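Local coordinates for serine-tRNA ligase (Naegleria fowleri, PDB 6BLJ), which probably attaches serine to its cognate transfer RNA by way of a seryl-adenylate made from ATP, as a class II aminoacyl-tRNA synthetase, at residues D165-V170 with V374-G379; R213-L218 with L325-V330; H331-I336 with L445-R450. One frame throughout, in Å; residues are numbered along the deposited sequence. Where two conformers were deposited one is given.

Overall arrangement
Each of the three contacts has at least one segment in the class II core region, but their chemistry differs. Contacts 1 and 3 are antiparallel strand pairings that reach the same large sheet, their centres about 23 Å apart; contact 2 joins a short strand region to a loop by side-chain packing and a few polar links. Contacts 2 and 3 are buried, whereas contact 1 is only partly so. Contacts 2 and 3 also meet directly: Tyr215 OH of contact 2 is bonded to Gln332 O of contact 3, and Ser449 OG of contact 3 to Ile327 O of contact 2. Both touch AMP and the third subunit. Contact 1, apart from this cluster, relies on backbone bonds and the side-chain oxygen of Asn167, which accepts a backbone N-H.

Contact 1 of 3, residues D165-V170 with V374-G379; sequences DNNGIV and VNIVSG
Asn166 meets Val377 where the chain leaves a short 3-10 turn and enters the antiparallel pairing of strand 168-173 with strand 371-375, part of the large sheet of the class II synthetase fold. Its backbone C lies 3.4 Å from Val377 CG1, while its side-chain ND2 is hydrogen-bonded to Ser161 OG. Asn167 illustrates how a side chain can prolong a strand pairing. With CG beside the backbone N and anti to the carbonyl carbon (chi1 -74°), the carboxamide reaches across Val377, and OD1 accepts the Val377 N-H at 3.0 Å. That donor is tilted 33° from the carbonyl plane. The other branch, ND2, runs alongside Ile376, 3.5 Å from its CD1, and makes a weak bond to Glu164 OE2; one flat group thus serves a backbone amide and an apolar neighbour together.

Gly168 and Asn375 form the hydrogen-bonded pair proper. Gly168 N donates to Asn375 O at 2.9 Å, and Asn375 N returns a bond to Gly168 O that is shorter, 2.7 Å, and nearly straight at 169°. Gly168 O also receives a CA-H contact from Val374. On its other edge, strand 371-375 is held by strand 387-394, with Val374 bonded through its backbone to Asp390.

Ile169 then faces Val374 as the non-hydrogen-bonded pair. The two side chains leave the sheet on the same face and keep abreast of each other, with Ile169 CD1 3.7 Å from Val374 CG1. Val170 ends the segment. The Asn375 amide is directed away, its ND2 bonded to Thr157 O, and what remains to meet the valine is the base of the asparagine side chain: Val170 CG2 sits 3.8 Å from Asn375 CB.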
# COMPACT_ATOMS: atom_id res chain seq x y z
N ASP A 165 -18.15 8.81 21.56
CA ASP A 165 -19.25 9.62 22.08
C ASP A 165 -19.14 9.79 23.58
O ASP A 165 -19.72 10.72 24.13
CB ASP A 165 -20.61 8.99 21.75
CG ASP A 165 -20.88 8.93 20.26
OD1 ASP A 165 -20.28 9.73 19.52
OD2 ASP A 165 -21.71 8.09 19.85
N ASN A 166 -18.43 8.88 24.26
CA ASN A 166 -18.29 8.93 25.71
C ASN A 166 -16.99 9.59 26.15
O ASN A 166 -16.67 9.54 27.34
CB ASN A 166 -18.39 7.52 26.29
CG ASN A 166 -19.72 6.86 26.00
OD1 ASN A 166 -20.78 7.47 26.19
ND2 ASN A 166 -19.69 5.63 25.52
N ASN A 167 -16.24 10.19 25.23
CA ASN A 167 -15.08 10.98 25.63
C ASN A 167 -15.49 11.94 26.74
O ASN A 167 -16.51 12.63 26.63
CB ASN A 167 -14.55 11.79 24.45
CG ASN A 167 -13.80 10.96 23.42
OD1 ASN A 167 -13.44 9.81 23.63
ND2 ASN A 167 -13.56 11.59 22.27
N GLY A 168 -14.72 11.97 27.83
CA GLY A 168 -15.09 12.83 28.95
C GLY A 168 -14.77 14.28 28.63
O GLY A 168 -13.65 14.61 28.21
N ILE A 169 -15.75 15.16 28.83
CA ILE A 169 -15.54 16.60 28.69
C ILE A 169 -14.93 17.10 29.99
O ILE A 169 -15.62 17.21 31.01
CB ILE A 169 -16.85 17.34 28.38
CG1 ILE A 169 -17.56 16.71 27.18
CG2 ILE A 169 -16.58 18.82 28.16
CD1 ILE A 169 -16.73 16.69 25.94
N VAL A 170 -13.62 17.40 29.97
CA VAL A 170 -12.91 17.74 31.20
C VAL A 170 -13.17 19.19 31.60
O VAL A 170 -13.38 19.49 32.78
CB VAL A 170 -11.41 17.45 31.05
CG1 VAL A 170 -10.70 17.72 32.37
CG2 VAL A 170 -11.18 16.02 30.60
N VAL A 374 -10.83 17.24 26.28
CA VAL A 374 -11.58 15.99 26.25
C VAL A 374 -10.67 14.83 26.58
O VAL A 374 -9.51 14.75 26.13
CB VAL A 374 -12.31 15.76 24.91
CG1 VAL A 374 -13.30 16.90 24.65
CG2 VAL A 374 -11.33 15.65 23.78
N ASN A 375 -11.20 13.92 27.40
CA ASN A 375 -10.51 12.73 27.90
C ASN A 375 -10.90 11.56 26.99
O ASN A 375 -12.05 11.11 27.01
CB ASN A 375 -10.91 12.49 29.36
CG ASN A 375 -10.17 11.33 30.00
OD1 ASN A 375 -9.32 10.69 29.38
ND2 ASN A 375 -10.48 11.07 31.27
N ILE A 376 -9.94 11.09 26.19
CA ILE A 376 -10.22 10.13 25.12
C ILE A 376 -10.46 8.74 25.70
O ILE A 376 -9.64 8.23 26.49
CB ILE A 376 -9.07 10.10 24.09
CG1 ILE A 376 -8.89 11.47 23.42
CG2 ILE A 376 -9.34 9.06 22.99
CD1 ILE A 376 -10.11 11.93 22.64
N VAL A 377 -11.54 8.09 25.26
CA VAL A 377 -11.95 6.82 25.86
C VAL A 377 -10.89 5.74 25.65
O VAL A 377 -10.16 5.73 24.65
CB VAL A 377 -13.31 6.37 25.30
CG1 VAL A 377 -14.39 7.40 25.62
CG2 VAL A 377 -13.25 6.11 23.79
N SER A 378 -10.85 4.79 26.59
CA SER A 378 -9.79 3.78 26.60
C SER A 378 -9.76 2.97 25.31
O SER A 378 -8.68 2.59 24.84
CB SER A 378 -9.97 2.86 27.80
OG SER A 378 -11.27 2.29 27.78
N GLY A 379 -10.92 2.66 24.73
CA GLY A 379 -10.95 1.86 23.51
C GLY A 379 -10.35 2.54 22.29
O GLY A 379 -10.03 1.85 21.31

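Contact 2 of 3, residues R213-L218 with L325-V330; sequences RGYFLL and LGIFRV. With AMP (adenosine monophosphate), chain D.
Arg213 reaches over the segment Leu325-Val330 and grips the carbonyl of Arg329. Its CB is directed toward that segment, and from CG to NE the chain is extended, carrying CD past Arg329 O at 3.4 Å. At the tip, NH1 donates to Arg329 O over 3.0 Å; the bond is bent (139°), and the donor stands above the carbonyl plane instead of on a lone pair. NH1 also bonds Asp323 O, and NH2 bonds Lys322 O. One face of the guanidinium is covered by Arg329 CD, so the two arginines travel together with the aliphatic part of one against the head of the other. Their like charges probably coexist because Arg329 has its own salt bridges, to Asp323 and Glu316.

Behind this polar bridge lies an apolar one. Tyr215 has CG between its backbone N and carbonyl carbon (chi1 64°), which turns the ring to Ile327. There, Ile327 CG2 sits over one ring face, 4.0 Å from the centroid, as a CH-pi contact. Val330 CG1 approaches Tyr215 CE1 obliquely at 3.8 Å, and Leu217 CD1 meets Ile327 CD1. The phenol hydroxyl is bonded to Gln332 O. A water links the backbones, lying 3.0 Å from Arg213 O and 2.9 Å from Gly326 O.

The loop so held recognises adenine through its backbone. Val330 N donates to AMP N1 at 2.9 Å, almost straight (171°), and AMP N6 donates back to Val330 O at 2.8 Å. Such recognition, at the end of the loop between two antiparallel strands, is consistent with the motif 2 loop of class II synthetases, whose end meets adenine through main-chain atoms.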
# COMPACT_ATOMS: atom_id res chain seq x y z
N ARG A 213 -7.13 16.73 -2.33
CA ARG A 213 -6.89 17.62 -1.19
C ARG A 213 -5.74 18.61 -1.41
O ARG A 213 -5.37 19.32 -0.47
CB ARG A 213 -6.61 16.83 0.10
CG ARG A 213 -7.71 15.73 0.44
CD ARG A 213 -7.52 15.16 1.89
NE ARG A 213 -8.51 14.13 2.18
CZ ARG A 213 -9.68 14.37 2.79
NH1 ARG A 213 -9.99 15.60 3.19
NH2 ARG A 213 -10.54 13.38 2.98
N GLY A 214 -5.17 18.69 -2.61
CA GLY A 214 -4.09 19.65 -2.84
C GLY A 214 -4.58 21.09 -2.80
O GLY A 214 -5.71 21.40 -3.20
N TYR A 215 -3.71 21.99 -2.33
CA TYR A 215 -4.10 23.39 -2.22
C TYR A 215 -2.90 24.30 -2.44
O TYR A 215 -1.77 23.93 -2.12
CB TYR A 215 -4.75 23.70 -0.85
CG TYR A 215 -3.81 23.52 0.35
CD1 TYR A 215 -3.56 22.25 0.87
CD2 TYR A 215 -3.19 24.62 0.96
CE1 TYR A 215 -2.70 22.07 1.97
CE2 TYR A 215 -2.34 24.45 2.07
CZ TYR A 215 -2.10 23.18 2.56
OH TYR A 215 -1.27 22.99 3.63
N PHE A 216 -3.16 25.49 -2.98
CA PHE A 216 -2.26 26.63 -2.85
C PHE A 216 -2.87 27.62 -1.87
O PHE A 216 -4.08 27.86 -1.91
CB PHE A 216 -2.04 27.39 -4.17
CG PHE A 216 -1.30 26.63 -5.24
CD1 PHE A 216 0.02 26.96 -5.57
CD2 PHE A 216 -1.94 25.65 -5.98
CE1 PHE A 216 0.70 26.28 -6.61
CE2 PHE A 216 -1.27 24.95 -7.02
CZ PHE A 216 0.04 25.27 -7.34
N LEU A 217 -2.03 28.18 -1.00
CA LEU A 217 -2.41 29.28 -0.12
C LEU A 217 -1.77 30.56 -0.66
O LEU A 217 -0.62 30.54 -1.11
CB LEU A 217 -1.98 29.01 1.33
CG LEU A 217 -2.82 29.56 2.48
CD1 LEU A 217 -4.19 28.88 2.52
CD2 LEU A 217 -2.11 29.41 3.83
N LEU A 218 -2.53 31.67 -0.65
CA LEU A 218 -2.05 32.93 -1.23
C LEU A 218 -2.20 34.13 -0.28
O LEU A 218 -3.16 34.22 0.49
CB LEU A 218 -2.78 33.29 -2.54
CG LEU A 218 -2.60 32.32 -3.73
CD1 LEU A 218 -3.61 31.21 -3.63
CD2 LEU A 218 -2.72 33.03 -5.07
N LEU A 325 -13.72 19.66 2.31
CA LEU A 325 -13.77 21.06 1.92
C LEU A 325 -12.66 21.85 2.60
O LEU A 325 -12.63 21.94 3.84
CB LEU A 325 -15.12 21.68 2.26
CG LEU A 325 -16.40 21.00 1.75
CD1 LEU A 325 -17.61 21.86 2.11
CD2 LEU A 325 -16.34 20.70 0.25
N GLY A 326 -11.76 22.44 1.81
CA GLY A 326 -10.79 23.37 2.37
C GLY A 326 -9.55 22.68 2.93
O GLY A 326 -9.16 21.60 2.50
N ILE A 327 -8.93 23.31 3.92
CA ILE A 327 -7.63 22.85 4.39
C ILE A 327 -7.70 22.34 5.84
O ILE A 327 -6.68 22.32 6.54
CB ILE A 327 -6.56 23.94 4.20
CG1 ILE A 327 -6.81 25.16 5.11
CG2 ILE A 327 -6.56 24.39 2.73
CD1 ILE A 327 -5.72 26.26 4.91
N PHE A 328 -8.89 21.94 6.29
CA PHE A 328 -9.06 21.33 7.61
C PHE A 328 -8.40 19.95 7.68
O PHE A 328 -7.75 19.61 8.68
CB PHE A 328 -10.55 21.24 7.93
CG PHE A 328 -10.88 20.59 9.24
CD1 PHE A 328 -10.98 19.21 9.32
CD2 PHE A 328 -11.13 21.35 10.37
CE1 PHE A 328 -11.31 18.59 10.53
CE2 PHE A 328 -11.47 20.74 11.58
CZ PHE A 328 -11.55 19.36 11.66
N ARG A 329 -8.59 19.13 6.66
CA ARG A 329 -7.97 17.81 6.58
C ARG A 329 -7.29 17.72 5.22
O ARG A 329 -7.97 17.61 4.19
CB ARG A 329 -9.00 16.69 6.75
CG ARG A 329 -8.39 15.30 6.67
CD ARG A 329 -9.46 14.21 6.72
NE ARG A 329 -10.27 14.30 7.93
CZ ARG A 329 -9.92 13.79 9.10
NH1 ARG A 329 -8.77 13.13 9.23
NH2 ARG A 329 -10.72 13.93 10.15
N VAL A 330 -5.96 17.72 5.23
CA VAL A 330 -5.15 17.74 4.02
C VAL A 330 -4.08 16.66 4.12
O VAL A 330 -3.95 15.99 5.15
CB VAL A 330 -4.53 19.13 3.77
CG1 VAL A 330 -5.61 20.13 3.37
CG2 VAL A 330 -3.81 19.61 5.05
P AMP D . -2.66 13.47 15.45
O1P AMP D . -3.53 12.57 14.58
O2P AMP D . -1.19 13.35 15.37
O3P AMP D . -3.17 13.40 16.88
O5' AMP D . -2.99 14.95 14.96
C5' AMP D . -2.47 16.09 15.64
C4' AMP D . -3.12 17.36 15.12
O4' AMP D . -2.66 17.62 13.77
C3' AMP D . -4.62 17.32 15.00
O3' AMP D . -5.27 17.60 16.22
C2' AMP D . -4.91 18.35 13.91
O2' AMP D . -4.86 19.65 14.46
C1' AMP D . -3.71 18.15 12.99
N9 AMP D . -3.98 17.23 11.86
C8 AMP D . -4.01 15.86 11.92
N7 AMP D . -4.27 15.29 10.77
C5 AMP D . -4.42 16.35 9.89
C6 AMP D . -4.71 16.42 8.51
N6 AMP D . -4.86 15.34 7.72
N1 AMP D . -4.83 17.64 7.95
C2 AMP D . -4.64 18.72 8.72
N3 AMP D . -4.33 18.78 10.02
C4 AMP D . -4.25 17.56 10.55
O HOH W 1 -7.40 21.39 0.26

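Contact 3 of 3, residues H331-I336 with L445-R450; sequences HQFEKI and LTATSR. With AMP (adenosine monophosphate), chain D.
Ile336 faces two residues, Leu445 and Thr446, in a classic beta bulge within the antiparallel pairing of strand 332-342 with strand 436-447. The backbone bonds come first. Ile336 O takes both Leu445 N, at 2.8 Å, and Thr446 N, at 3.1 Å, while Ile336 N gives a fairly straight bond (165°) to Thr446 O at 2.8 Å. Further along, Glu334 O accepts Thr448 N at 2.9 Å, so an amide of the first turn of helix 448-458 is paired with the strand. Lys335 and Ala447 are the non-hydrogen-bonded pair between these bonds, Ala447 being the N-cap residue.

Water adds a second polar link. It accepts the Glu334 N-H at 2.7 Å and donates to Thr448 OG1, which is bonded to Asn225 OD1 as well. The Glu334 carboxylate belongs to another network, with OE2 reaching Tyr245 of the third subunit.

Apolar packing divides between two faces. Ile336 and Thr446 are flank to flank on one, under helix 220-238. On the other, Ala447 CB touches Phe333 CD2 at 3.9 Å and AMP C1' at 3.5 Å, filling the angle between ring and ribose.

The ligand is held between two flat groups. The chi1 of Phe333, 60°, swings its ring off the strand onto the adenine, with AMP N3 3.7 Å above the ring plane and over its centre. From the opposite side of the base comes the Arg450 guanidinium, one face against AMP C2', fixed by a salt bridge to Glu406 and by Phe328 O. A motif 2 phenylalanine and a motif 3 arginine thus enclose the adenine, as in other class II synthetases; the strand pairing probably helps to fix their relative positions, and the arginine's charge is probably balanced in part by Glu406.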
# COMPACT_ATOMS: atom_id res chain seq x y z
N HIS A 331 -3.31 16.48 3.04
CA HIS A 331 -2.18 15.57 3.02
C HIS A 331 -0.87 16.23 3.45
O HIS A 331 0.10 15.52 3.69
CB HIS A 331 -1.96 14.97 1.63
CG HIS A 331 -3.13 14.20 1.10
ND1 HIS A 331 -3.62 13.07 1.71
CD2 HIS A 331 -3.90 14.40 0.00
CE1 HIS A 331 -4.64 12.60 1.02
NE2 HIS A 331 -4.84 13.40 -0.02
N GLN A 332 -0.85 17.56 3.55
CA GLN A 332 0.37 18.33 3.77
C GLN A 332 0.06 19.54 4.64
O GLN A 332 -0.76 20.38 4.25
CB GLN A 332 0.96 18.77 2.42
CG GLN A 332 2.16 19.69 2.48
CD GLN A 332 2.48 20.27 1.10
OE1 GLN A 332 2.52 19.56 0.10
NE2 GLN A 332 2.66 21.58 1.04
N PHE A 333 0.71 19.64 5.79
CA PHE A 333 0.50 20.77 6.69
C PHE A 333 1.71 20.93 7.61
O PHE A 333 2.45 19.97 7.86
CB PHE A 333 -0.80 20.59 7.50
CG PHE A 333 -0.81 19.34 8.36
CD1 PHE A 333 -1.19 18.11 7.83
CD2 PHE A 333 -0.45 19.39 9.70
CE1 PHE A 333 -1.22 16.95 8.61
CE2 PHE A 333 -0.47 18.23 10.49
CZ PHE A 333 -0.86 17.01 9.93
N GLU A 334 1.91 22.16 8.10
CA GLU A 334 2.97 22.40 9.07
C GLU A 334 2.43 22.25 10.48
O GLU A 334 1.26 22.56 10.75
CB GLU A 334 3.60 23.80 8.92
CG GLU A 334 4.54 23.91 7.73
CD GLU A 334 3.81 23.90 6.39
OE1 GLU A 334 2.86 24.71 6.21
OE2 GLU A 334 4.19 23.10 5.51
N LYS A 335 3.28 21.76 11.38
CA LYS A 335 2.85 21.54 12.75
C LYS A 335 4.00 21.81 13.71
O LYS A 335 5.13 21.35 13.50
CB LYS A 335 2.30 20.11 12.95
CG LYS A 335 1.82 19.84 14.40
CD LYS A 335 0.99 18.55 14.54
CE LYS A 335 1.75 17.27 14.15
NZ LYS A 335 3.06 17.13 14.84
N ILE A 336 3.70 22.58 14.76
CA ILE A 336 4.63 22.79 15.87
C ILE A 336 4.22 21.85 16.99
O ILE A 336 3.06 21.85 17.42
CB ILE A 336 4.60 24.25 16.35
CG1 ILE A 336 4.79 25.22 15.17
CG2 ILE A 336 5.63 24.46 17.48
CD1 ILE A 336 6.06 25.03 14.39
N LEU A 445 1.26 21.56 19.57
CA LEU A 445 0.98 22.95 19.89
C LEU A 445 0.03 23.53 18.85
O LEU A 445 -1.11 23.89 19.18
CB LEU A 445 2.25 23.81 19.99
CG LEU A 445 1.96 25.17 20.66
CD1 LEU A 445 1.67 24.99 22.17
CD2 LEU A 445 3.06 26.18 20.48
N THR A 446 0.45 23.58 17.59
CA THR A 446 -0.46 24.03 16.54
C THR A 446 -0.11 23.37 15.21
O THR A 446 1.04 23.40 14.76
CB THR A 446 -0.45 25.57 16.42
OG1 THR A 446 -1.33 25.99 15.37
CG2 THR A 446 0.95 26.14 16.14
N ALA A 447 -1.13 22.78 14.59
CA ALA A 447 -1.10 22.40 13.18
C ALA A 447 -1.75 23.54 12.40
O ALA A 447 -2.93 23.84 12.62
CB ALA A 447 -1.83 21.08 12.98
N THR A 448 -0.99 24.21 11.53
CA THR A 448 -1.38 25.57 11.20
C THR A 448 -2.54 25.65 10.21
O THR A 448 -3.36 26.57 10.33
CB THR A 448 -0.17 26.39 10.71
OG1 THR A 448 0.39 25.77 9.54
CG2 THR A 448 0.90 26.48 11.82
N SER A 449 -2.68 24.72 9.26
CA SER A 449 -3.79 24.84 8.31
C SER A 449 -5.14 24.71 9.01
O SER A 449 -6.07 25.49 8.74
CB SER A 449 -3.64 23.84 7.15
OG SER A 449 -4.06 22.52 7.46
N ARG A 450 -5.27 23.76 9.94
CA ARG A 450 -6.52 23.63 10.69
C ARG A 450 -6.70 24.77 11.70
O ARG A 450 -7.84 25.19 11.97
CB ARG A 450 -6.59 22.26 11.39
CG ARG A 450 -7.95 21.94 12.04
CD ARG A 450 -8.00 20.52 12.61
NE ARG A 450 -7.89 19.51 11.55
CZ ARG A 450 -8.06 18.21 11.75
NH1 ARG A 450 -8.37 17.76 12.97
NH2 ARG A 450 -7.96 17.37 10.72
P AMP D . -2.66 13.47 15.45
O1P AMP D . -3.53 12.57 14.58
O2P AMP D . -1.19 13.35 15.37
O3P AMP D . -3.17 13.40 16.88
O5' AMP D . -2.99 14.95 14.96
C5' AMP D . -2.47 16.09 15.64
C4' AMP D . -3.12 17.36 15.12
O4' AMP D . -2.66 17.62 13.77
C3' AMP D . -4.62 17.32 15.00
O3' AMP D . -5.27 17.60 16.22
C2' AMP D . -4.91 18.35 13.91
O2' AMP D . -4.86 19.65 14.46
C1' AMP D . -3.71 18.15 12.99
N9 AMP D . -3.98 17.23 11.86
C8 AMP D . -4.01 15.86 11.92
N7 AMP D . -4.27 15.29 10.77
C5 AMP D . -4.42 16.35 9.89
C6 AMP D . -4.71 16.42 8.51
N6 AMP D . -4.86 15.34 7.72
N1 AMP D . -4.83 17.64 7.95
C2 AMP D . -4.64 18.72 8.72
N3 AMP D . -4.33 18.78 10.02
C4 AMP D . -4.25 17.56 10.55
O HOH W 2 -0.16 23.91 7.81